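Local coordinates for protein mialostatin (PDB 6ZTK) that inhibits cysteine cathepsins as a secreted gut cystatin of the hard tick Ixodes ricinus, restraining the digestion of host blood proteins, at residues His48-Thr53 with Leu131-Asp136; Lys34-Asp37 with Lys42-Asn45; Glu69-Ile74 with Asn79-Phe84. One frame throughout, in Å; residues are numbered along the deposited sequence.

Contact 1 of 3, residues His48-Thr53 with Leu131-Asp136; sequences HYAVST and LSYHCD. With TRT (fragment of triton X-100), chain C; SO4 (sulfate ion), chain D.
Tyr133 sets its CG anti to the backbone N (chi1 -173°), which carries the ring off the strand toward the helix. In the conformer described, Val51 has CG1 anti to the carbonyl carbon (chi1 -59°), which places that methyl 3.5 Å from Tyr133 OH, the two side chains meeting at a slant. The same ring passes Ala50 obliquely: Tyr133 CE2 is 3.8 Å from Ala50 O and 4.2 Å from Ala50 CB. Alanine suits this place because its single methyl lets a broad ring come close to the helix backbone. Thr53 OG1, at 2.8 Å, and Thr53 N both donate to Ala50 O, beside the ring. Elsewhere His48 NE2 donates over 2.6 Å to O1 of a sulfate ion, probably from the crystallisation liquor, and its ND1 bonds Tyr99, while Leu131 CD1 lies 3.6 Å from C12 of the detergent fragment. Cys135 forms a disulfide with Cys115, and Leu131 and Ser132 form a classic beta bulge opposite Ile118. A helix lying across an antiparallel sheet, here reaching its outermost strand 127-136, is the hallmark of the cystatin fold.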
loop_
_atom_site.group_PDB
_atom_site.type_symbol
_atom_site.label_atom_id
_atom_site.label_comp_id
_atom_site.label_asym_id
_atom_site.label_seq_id
_atom_site.Cartn_x
_atom_site.Cartn_y
_atom_site.Cartn_z
ATOM N N HIS A 48 2.459 -2.657 -1.087
ATOM C CA HIS A 48 1.675 -3.716 -1.762
ATOM C C HIS A 48 0.872 -4.499 -0.703
ATOM O O HIS A 48 -0.294 -4.818 -0.957
ATOM C CB HIS A 48 2.580 -4.623 -2.575
ATOM C CG HIS A 48 2.928 -4.040 -3.906
ATOM N ND1 HIS A 48 2.014 -3.989 -4.956
ATOM C CD2 HIS A 48 4.072 -3.471 -4.362
ATOM C CE1 HIS A 48 2.587 -3.332 -5.975
ATOM N NE2 HIS A 48 3.829 -2.987 -5.636
ATOM N N TYR A 49 1.476 -4.754 0.453
ATOM C CA TYR A 49 0.706 -5.410 1.524
ATOM C C TYR A 49 -0.545 -4.576 1.838
ATOM O O TYR A 49 -1.661 -5.068 1.916
ATOM C CB TYR A 49 1.522 -5.706 2.769
ATOM C CG TYR A 49 0.643 -6.243 3.840
ATOM C CD1 TYR A 49 0.095 -7.519 3.767
ATOM C CD2 TYR A 49 0.325 -5.460 4.942
ATOM C CE1 TYR A 49 -0.756 -7.994 4.774
ATOM C CE2 TYR A 49 -0.490 -5.944 5.944
ATOM C CZ TYR A 49 -1.077 -7.172 5.827
ATOM O OH TYR A 49 -1.908 -7.613 6.856
ATOM N N ALA A 50 -0.367 -3.260 2.023
ATOM C CA ALA A 50 -1.477 -2.394 2.410
ATOM C C ALA A 50 -2.581 -2.493 1.373
ATOM O O ALA A 50 -3.746 -2.619 1.687
ATOM C CB ALA A 50 -0.978 -0.969 2.562
ATOM N N VAL A 51 -2.255 -2.349 0.074
ATOM C CA VAL A 51 -3.325 -2.357 -0.987
ATOM C C VAL A 51 -4.023 -3.717 -1.014
ATOM O O VAL A 51 -5.231 -3.735 -1.281
ATOM C CB VAL A 51 -2.863 -2.009 -2.427
ATOM C CG1 VAL A 51 -2.239 -0.642 -2.479
ATOM C CG2 VAL A 51 -2.018 -3.039 -3.136
ATOM N N SER A 52 -3.314 -4.762 -0.652
ATOM C CA SER A 52 -3.903 -6.139 -0.689
ATOM C C SER A 52 -5.020 -6.252 0.350
ATOM O O SER A 52 -5.824 -7.204 0.232
ATOM C CB SER A 52 -2.886 -7.173 -0.470
ATOM O OG SER A 52 -2.508 -7.391 0.859
ATOM N N THR A 53 -5.064 -5.387 1.364
ATOM C CA THR A 53 -6.071 -5.491 2.462
ATOM C C THR A 53 -7.356 -4.744 2.109
ATOM O O THR A 53 -8.320 -4.769 2.901
ATOM C CB THR A 53 -5.474 -5.004 3.787
ATOM O OG1 THR A 53 -5.347 -3.564 3.714
ATOM C CG2 THR A 53 -4.189 -5.675 4.158
ATOM N N LEU A 131 -3.194 -0.366 10.117
ATOM C CA LEU A 131 -4.002 0.406 11.105
ATOM C C LEU A 131 -4.917 1.419 10.430
ATOM O O LEU A 131 -5.978 1.736 10.963
ATOM C CB LEU A 131 -3.064 1.142 12.046
ATOM C CG LEU A 131 -2.123 0.299 12.892
ATOM C CD1 LEU A 131 -1.308 1.208 13.812
ATOM C CD2 LEU A 131 -2.926 -0.712 13.678
ATOM N N SER A 132 -4.504 1.968 9.295
ATOM C CA SER A 132 -5.280 2.996 8.604
ATOM C C SER A 132 -4.989 2.904 7.103
ATOM O O SER A 132 -3.876 2.491 6.738
ATOM C CB SER A 132 -4.964 4.382 9.145
ATOM O OG SER A 132 -3.667 4.738 8.863
ATOM N N TYR A 133 -5.966 3.331 6.308
ATOM C CA TYR A 133 -5.776 3.412 4.821
ATOM C C TYR A 133 -6.774 4.427 4.332
ATOM O O TYR A 133 -8.006 4.194 4.465
ATOM C CB TYR A 133 -5.961 2.026 4.202
ATOM C CG TYR A 133 -5.631 1.955 2.727
ATOM C CD1 TYR A 133 -6.482 2.478 1.763
ATOM C CD2 TYR A 133 -4.509 1.273 2.323
ATOM C CE1 TYR A 133 -6.173 2.359 0.412
ATOM C CE2 TYR A 133 -4.194 1.121 0.964
ATOM C CZ TYR A 133 -5.024 1.694 0.034
ATOM O OH TYR A 133 -4.706 1.537 -1.308
ATOM N N HIS A 134 -6.297 5.545 3.810
ATOM C CA HIS A 134 -7.193 6.583 3.305
ATOM C C HIS A 134 -6.622 7.202 2.038
ATOM O O HIS A 134 -5.430 7.420 2.008
ATOM C CB HIS A 134 -7.413 7.665 4.360
ATOM C CG HIS A 134 -8.355 8.723 3.906
ATOM N ND1 HIS A 134 -7.904 9.943 3.393
ATOM C CD2 HIS A 134 -9.702 8.732 3.813
ATOM C CE1 HIS A 134 -8.964 10.665 3.052
ATOM N NE2 HIS A 134 -10.051 9.950 3.273
ATOM N N CYS A 135 -7.512 7.530 1.112
ATOM C CA CYS A 135 -7.071 8.074 -0.181
ATOM C C CYS A 135 -7.864 9.301 -0.548
ATOM O O CYS A 135 -9.005 9.489 -0.125
ATOM C CB CYS A 135 -7.189 7.071 -1.316
ATOM S SG CYS A 135 -6.558 5.427 -0.891
ATOM N N ASP A 136 -7.236 10.080 -1.413
ATOM C CA ASP A 136 -7.860 11.196 -2.147
ATOM C C ASP A 136 -7.656 10.985 -3.635
ATOM O O ASP A 136 -6.669 10.384 -4.039
ATOM C CB ASP A 136 -7.220 12.519 -1.735
ATOM C CG ASP A 136 -7.449 12.894 -0.273
ATOM O OD1 ASP A 136 -8.607 12.786 0.175
ATOM O OD2 ASP A 136 -6.473 13.206 0.386
HETATM O O24 TRT C . -7.718 -3.344 18.634
HETATM C C23 TRT C . -6.569 -4.108 18.411
HETATM C C22 TRT C . -6.326 -4.125 16.921
HETATM O O21 TRT C . -5.007 -3.670 16.627
HETATM C C20 TRT C . -4.891 -2.262 16.444
HETATM C C19 TRT C . -3.833 -1.720 17.381
HETATM O O18 TRT C . -2.599 -2.391 17.157
HETATM C C17 TRT C . -1.672 -2.274 18.242
HETATM C C16 TRT C . -0.743 -1.079 18.080
HETATM O O15 TRT C . -1.416 -0.038 17.358
HETATM C C12 TRT C . -0.931 1.250 17.425
HETATM C C13 TRT C . 0.421 1.553 17.416
HETATM C C14 TRT C . 0.841 2.876 17.474
HETATM C C11 TRT C . -1.853 2.276 17.454
HETATM C C10 TRT C . -1.421 3.588 17.480
HETATM C C9 TRT C . -0.078 3.929 17.523
HETATM C C6 TRT C . 0.363 5.393 17.683
HETATM C C8 TRT C . 0.558 5.461 19.199
HETATM C C7 TRT C . -0.707 6.440 17.336
HETATM C C5 TRT C . 1.774 5.713 17.122
HETATM C C1 TRT C . 2.060 5.930 15.620
HETATM C C2 TRT C . 1.614 7.334 15.229
HETATM C C4 TRT C . 1.324 4.918 14.765
HETATM C C3 TRT C . 3.563 5.779 15.363
HETATM S S SO4 D . 6.376 -1.055 -6.787
HETATM O O1 SO4 D . 4.960 -1.187 -7.045
HETATM O O2 SO4 D . 6.644 0.182 -6.077
HETATM O O3 SO4 D . 7.060 -1.039 -8.054
HETATM O O4 SO4 D . 6.856 -2.174 -6.000
#

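Contact 2 of 3, residues Lys34-Asp37 with Lys42-Asn45; sequences KTQD and KFEN
Asp37 O and Gln36 CB both meet the ring of Phe43, but in different ways. The carbonyl oxygen lies at the ring's edge, near its plane, with Asp37 O 3.2 Å from Phe43 CD2 and 3.5 Å from Phe43 CE2; there the slightly positive ring hydrogens suit an oxygen better than the electron-rich face would. Gln36 CB comes in obliquely, 3.6 Å from Phe43 CE2, and Gln36 CG follows at 4.1 Å from Phe43 CZ. The two side chains cross at about a right angle; the touching is done by CB and CG, while the amide plane stands 53° from the ring.

Phe43 reaches this spot with CG anti to its carbonyl carbon (chi1 -52°), leading the ring off the helix toward the strand. Gln36 bends at chi2 (-74°), and its amide NE2 is held by Thr72 OG1: a residue with an apolar stem and a polar end can lay its CB and CG against an aromatic ring while its amide bonds to the neighbouring strand. Asp37 OD1 is bonded to Thr39 OG1 in the short connection leading to the helix, while Gln36 joins Val70 through its backbone.

Phe43 also rests on Leu67 and Val70 of strand 60-74. The ring thus packs between the start of helix 41-52 and the sheet, close to where the short outermost strand 34-36 runs antiparallel to strand 60-74.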
loop_
_atom_site.group_PDB
_atom_site.type_symbol
_atom_site.label_atom_id
_atom_site.label_comp_id
_atom_site.label_asym_id
_atom_site.label_seq_id
_atom_site.Cartn_x
_atom_site.Cartn_y
_atom_site.Cartn_z
ATOM N N LYS A 34 10.253 9.532 11.364
ATOM C CA LYS A 34 11.561 9.683 10.732
ATOM C C LYS A 34 11.393 9.386 9.247
ATOM O O LYS A 34 10.877 8.324 8.887
ATOM C CB LYS A 34 12.564 8.697 11.326
ATOM C CG LYS A 34 13.917 8.713 10.650
ATOM C CD LYS A 34 14.945 7.838 11.289
ATOM C CE LYS A 34 16.295 7.941 10.615
ATOM N NZ LYS A 34 17.278 7.016 11.206
ATOM N N THR A 35 11.872 10.262 8.375
ATOM C CA THR A 35 11.828 10.012 6.936
ATOM C C THR A 35 12.801 8.937 6.501
ATOM O O THR A 35 13.965 8.945 6.918
ATOM C CB THR A 35 12.143 11.329 6.202
ATOM O OG1 THR A 35 11.101 12.222 6.595
ATOM C CG2 THR A 35 12.197 11.127 4.705
ATOM N N GLN A 36 12.380 8.074 5.602
ATOM C CA GLN A 36 13.188 6.986 5.077
ATOM C C GLN A 36 13.204 7.109 3.562
ATOM O O GLN A 36 12.429 7.893 2.962
ATOM C CB GLN A 36 12.645 5.622 5.498
ATOM C CG GLN A 36 12.509 5.443 7.005
ATOM C CD GLN A 36 13.814 5.234 7.745
ATOM O OE1 GLN A 36 14.866 4.976 7.142
ATOM N NE2 GLN A 36 13.765 5.298 9.051
ATOM N N ASP A 37 14.070 6.324 2.950
ATOM C CA ASP A 37 14.278 6.298 1.484
ATOM C C ASP A 37 13.168 5.514 0.802
ATOM O O ASP A 37 13.072 4.298 0.975
ATOM C CB ASP A 37 15.599 5.607 1.168
ATOM C CG ASP A 37 15.998 5.654 -0.295
ATOM O OD1 ASP A 37 15.146 5.950 -1.180
ATOM O OD2 ASP A 37 17.192 5.387 -0.533
ATOM N N LYS A 42 11.927 -2.954 0.533
ATOM C CA LYS A 42 11.230 -3.451 1.740
ATOM C C LYS A 42 9.981 -2.540 1.937
ATOM O O LYS A 42 8.873 -3.051 2.324
ATOM C CB LYS A 42 12.080 -3.444 2.998
ATOM N N PHE A 43 10.139 -1.241 1.699
ATOM C CA PHE A 43 9.008 -0.311 1.947
ATOM C C PHE A 43 7.993 -0.419 0.824
ATOM O O PHE A 43 6.779 -0.365 1.037
ATOM C CB PHE A 43 9.463 1.129 2.164
ATOM C CG PHE A 43 10.523 1.331 3.204
ATOM C CD1 PHE A 43 10.512 0.659 4.422
ATOM C CD2 PHE A 43 11.575 2.192 2.939
ATOM C CE1 PHE A 43 11.530 0.890 5.336
ATOM C CE2 PHE A 43 12.576 2.436 3.858
ATOM C CZ PHE A 43 12.545 1.779 5.066
ATOM N N GLU A 44 8.461 -0.593 -0.411
ATOM C CA GLU A 44 7.553 -0.819 -1.573
ATOM C C GLU A 44 6.692 -2.050 -1.291
ATOM O O GLU A 44 5.472 -2.057 -1.621
ATOM C CB GLU A 44 8.366 -0.952 -2.877
ATOM C CG GLU A 44 9.121 0.303 -3.251
ATOM C CD GLU A 44 10.051 0.222 -4.459
ATOM O OE1 GLU A 44 10.388 -0.891 -4.855
ATOM O OE2 GLU A 44 10.438 1.296 -4.966
ATOM N N ASN A 45 7.290 -3.105 -0.749
ATOM C CA ASN A 45 6.527 -4.356 -0.516
ATOM C C ASN A 45 5.471 -4.127 0.581
ATOM O O ASN A 45 4.399 -4.673 0.461
ATOM C CB ASN A 45 7.495 -5.492 -0.243
ATOM C CG ASN A 45 8.262 -5.844 -1.496
ATOM O OD1 ASN A 45 7.804 -5.581 -2.607
ATOM N ND2 ASN A 45 9.428 -6.399 -1.295
#

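Contact 3 of 3, residues Glu69-Ile74 with Asn79-Phe84; sequences EVQTQI and NYKLKF. With TRT (fragment of triton X-100), chain C.
Gln73 O is gripped twice by Asn79, by backbone and side chain. Asn79 N donates over 2.8 Å, nearly in line with the carbonyl, whereas Asn79 ND2 comes from above the carbonyl plane at 3.2 Å and more bent (146°). Gln73 N returns a bond to Asn79 O at 3.0 Å. The side chain can fold back this way because CG stands beside its own backbone N (chi1 -58°). ND2 also bonds Val75 O, so asparagine, with a short amide carrying two hydrogens, suits the approach to the turn.

From here the ladder runs on through Gln71 with Lys81 and Glu69 with Lys83, each a hydrogen-bonded pair; Lys81 N to Gln71 O is 2.8 Å and almost straight. On the face bearing Gln71 and Lys81 the long polar chains run side by side, the methylenes of the lysine passing Gln71 OE1, and a water donates both to Gln71 OE1 and to Lys81 O. Gln73 and Asn79 on this face border the detergent fragment, whose C3 methyl is 3.5 Å from Gln73 OE1. The other face, turned toward helix 41-52, is lined mainly by hydrocarbon atoms: Val70 CG2 meets Leu82 CD2 at 3.8 Å, and Thr72 CG2 lies 3.5 Å from Tyr80 CD2, slanted to the ring. Leu82 and Tyr80 pack on Leu46. Five registered pairs make this an antiparallel beta hairpin, regular over these residues (strand directions 163° apart). Its turn carries the QXVXG motif beginning at Gln73; as in other cystatins, this loop probably enters the active-site cleft of the target protease.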
loop_
_atom_site.group_PDB
_atom_site.type_symbol
_atom_site.label_atom_id
_atom_site.label_comp_id
_atom_site.label_asym_id
_atom_site.label_seq_id
_atom_site.Cartn_x
_atom_site.Cartn_y
_atom_site.Cartn_z
ATOM N N GLU A 69 6.472 8.476 -0.296
ATOM C CA GLU A 69 7.033 8.873 0.998
ATOM C C GLU A 69 6.909 7.702 1.970
ATOM O O GLU A 69 5.918 7.000 1.930
ATOM C CB GLU A 69 6.356 10.091 1.596
ATOM C CG GLU A 69 7.007 10.657 2.838
ATOM C CD GLU A 69 6.367 11.943 3.361
ATOM O OE1 GLU A 69 5.330 12.428 2.775
ATOM O OE2 GLU A 69 6.838 12.396 4.455
ATOM N N VAL A 70 7.942 7.555 2.796
ATOM C CA VAL A 70 7.961 6.564 3.903
ATOM C C VAL A 70 8.451 7.252 5.150
ATOM O O VAL A 70 9.533 7.871 5.096
ATOM C CB VAL A 70 8.885 5.389 3.600
ATOM C CG1 VAL A 70 8.926 4.409 4.780
ATOM C CG2 VAL A 70 8.461 4.695 2.375
ATOM N N GLN A 71 7.701 7.149 6.231
ATOM C CA GLN A 71 8.193 7.599 7.541
ATOM C C GLN A 71 8.019 6.443 8.527
ATOM O O GLN A 71 7.106 5.611 8.340
ATOM C CB GLN A 71 7.394 8.790 8.046
ATOM C CG GLN A 71 7.615 10.061 7.187
ATOM C CD GLN A 71 6.484 11.007 7.495
ATOM O OE1 GLN A 71 5.336 10.798 7.103
ATOM N NE2 GLN A 71 6.806 12.044 8.228
ATOM N N THR A 72 8.839 6.440 9.572
ATOM C CA THR A 72 8.811 5.343 10.563
ATOM C C THR A 72 8.788 5.884 11.978
ATOM O O THR A 72 9.322 6.980 12.272
ATOM C CB THR A 72 9.970 4.380 10.337
ATOM O OG1 THR A 72 11.170 5.143 10.495
ATOM C CG2 THR A 72 9.917 3.642 9.036
ATOM N N GLN A 73 8.270 5.057 12.868
ATOM C CA GLN A 73 8.318 5.359 14.317
ATOM C C GLN A 73 8.257 4.051 15.075
ATOM O O GLN A 73 7.509 3.160 14.656
ATOM C CB GLN A 73 7.120 6.165 14.868
ATOM C CG GLN A 73 7.259 7.632 14.834
ATOM C CD GLN A 73 6.118 8.247 15.612
ATOM O OE1 GLN A 73 5.221 8.784 14.977
ATOM N NE2 GLN A 73 6.092 7.994 16.926
ATOM N N ILE A 74 9.014 3.965 16.155
ATOM C CA ILE A 74 9.019 2.777 17.044
ATOM C C ILE A 74 8.108 3.064 18.224
ATOM O O ILE A 74 8.462 3.886 19.077
ATOM C CB ILE A 74 10.429 2.402 17.456
ATOM C CG1 ILE A 74 11.290 2.066 16.241
ATOM C CG2 ILE A 74 10.414 1.310 18.494
ATOM C CD1 ILE A 74 12.788 2.037 16.570
ATOM N N ASN A 79 6.494 0.953 13.166
ATOM C CA ASN A 79 5.343 1.491 12.432
ATOM C C ASN A 79 5.830 2.237 11.194
ATOM O O ASN A 79 6.827 2.989 11.273
ATOM C CB ASN A 79 4.540 2.434 13.318
ATOM C CG ASN A 79 4.072 1.720 14.562
ATOM O OD1 ASN A 79 3.107 0.955 14.492
ATOM N ND2 ASN A 79 4.779 1.886 15.662
ATOM N N TYR A 80 5.103 2.055 10.107
ATOM C CA TYR A 80 5.449 2.626 8.790
ATOM C C TYR A 80 4.281 3.463 8.312
ATOM O O TYR A 80 3.133 2.981 8.259
ATOM C CB TYR A 80 5.738 1.518 7.772
ATOM C CG TYR A 80 6.901 0.666 8.121
ATOM C CD1 TYR A 80 6.714 -0.431 8.958
ATOM C CD2 TYR A 80 8.193 0.927 7.718
ATOM C CE1 TYR A 80 7.771 -1.222 9.344
ATOM C CE2 TYR A 80 9.265 0.154 8.112
ATOM C CZ TYR A 80 9.051 -0.958 8.899
ATOM O OH TYR A 80 10.147 -1.666 9.316
ATOM N N LYS A 81 4.518 4.720 7.983
ATOM C CA LYS A 81 3.505 5.600 7.385
ATOM C C LYS A 81 3.902 5.777 5.918
ATOM O O LYS A 81 4.984 6.344 5.648
ATOM C CB LYS A 81 3.405 6.945 8.113
ATOM C CG LYS A 81 2.377 7.864 7.506
ATOM C CD LYS A 81 2.236 9.145 8.349
ATOM C CE LYS A 81 1.265 10.093 7.682
ATOM N NZ LYS A 81 1.230 11.409 8.378
ATOM N N LEU A 82 3.087 5.222 5.032
ATOM C CA LEU A 82 3.398 5.136 3.580
ATOM C C LEU A 82 2.449 6.031 2.813
ATOM O O LEU A 82 1.218 5.952 3.007
ATOM C CB LEU A 82 3.238 3.692 3.135
ATOM C CG LEU A 82 4.001 2.663 3.946
ATOM C CD1 LEU A 82 3.671 1.260 3.401
ATOM C CD2 LEU A 82 5.471 2.895 3.881
ATOM N N LYS A 83 3.010 6.791 1.869
ATOM C CA LYS A 83 2.189 7.571 0.932
ATOM C C LYS A 83 2.492 7.130 -0.487
ATOM O O LYS A 83 3.664 7.072 -0.809
ATOM C CB LYS A 83 2.467 9.065 1.064
ATOM C CG LYS A 83 1.600 9.913 0.147
ATOM C CD LYS A 83 2.040 11.388 0.226
ATOM C CE LYS A 83 1.233 12.247 -0.724
ATOM N NZ LYS A 83 1.714 13.658 -0.668
ATOM N N PHE A 84 1.487 6.685 -1.208
ATOM C CA PHE A 84 1.724 6.061 -2.513
ATOM C C PHE A 84 0.552 6.276 -3.428
ATOM O O PHE A 84 -0.589 6.441 -2.989
ATOM C CB PHE A 84 2.011 4.565 -2.298
ATOM C CG PHE A 84 1.009 3.838 -1.456
ATOM C CD1 PHE A 84 -0.122 3.226 -1.992
ATOM C CD2 PHE A 84 1.213 3.808 -0.108
ATOM C CE1 PHE A 84 -1.066 2.601 -1.194
ATOM C CE2 PHE A 84 0.272 3.210 0.703
ATOM C CZ PHE A 84 -0.862 2.600 0.160
HETATM O O24 TRT C . -7.718 -3.344 18.634
HETATM C C23 TRT C . -6.569 -4.108 18.411
HETATM C C22 TRT C . -6.326 -4.125 16.921
HETATM O O21 TRT C . -5.007 -3.670 16.627
HETATM C C20 TRT C . -4.891 -2.262 16.444
HETATM C C19 TRT C . -3.833 -1.720 17.381
HETATM O O18 TRT C . -2.599 -2.391 17.157
HETATM C C17 TRT C . -1.672 -2.274 18.242
HETATM C C16 TRT C . -0.743 -1.079 18.080
HETATM O O15 TRT C . -1.416 -0.038 17.358
HETATM C C12 TRT C . -0.931 1.250 17.425
HETATM C C13 TRT C . 0.421 1.553 17.416
HETATM C C14 TRT C . 0.841 2.876 17.474
HETATM C C11 TRT C . -1.853 2.276 17.454
HETATM C C10 TRT C . -1.421 3.588 17.480
HETATM C C9 TRT C . -0.078 3.929 17.523
HETATM C C6 TRT C . 0.363 5.393 17.683
HETATM C C8 TRT C . 0.558 5.461 19.199
HETATM C C7 TRT C . -0.707 6.440 17.336
HETATM C C5 TRT C . 1.774 5.713 17.122
HETATM C C1 TRT C . 2.060 5.930 15.620
HETATM C C2 TRT C . 1.614 7.334 15.229
HETATM C C4 TRT C . 1.324 4.918 14.765
HETATM C C3 TRT C . 3.563 5.779 15.363
HETATM O O HOH W 1 4.813 9.151 4.950
#

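Contact 1 is buried near the middle of the chain, contact 2 lies at the surface and contact 3 is partly buried. Contacts 1 and 2 use opposite ends of helix 41-52 and reach the two outermost strands of the sheet; both rest on van der Waals touches to an aromatic ring. Contact 3, by contrast, is strand pairing inside the sheet, carried by backbone hydrogen bonds. It joins the others: Phe84 packs against Val51 and Tyr133 of contact 1, while Tyr80 meets Phe43 of contact 2, and Val70 and Thr72 pair with strand 34-36. Contacts 1 and 3 also both border the detergent fragment.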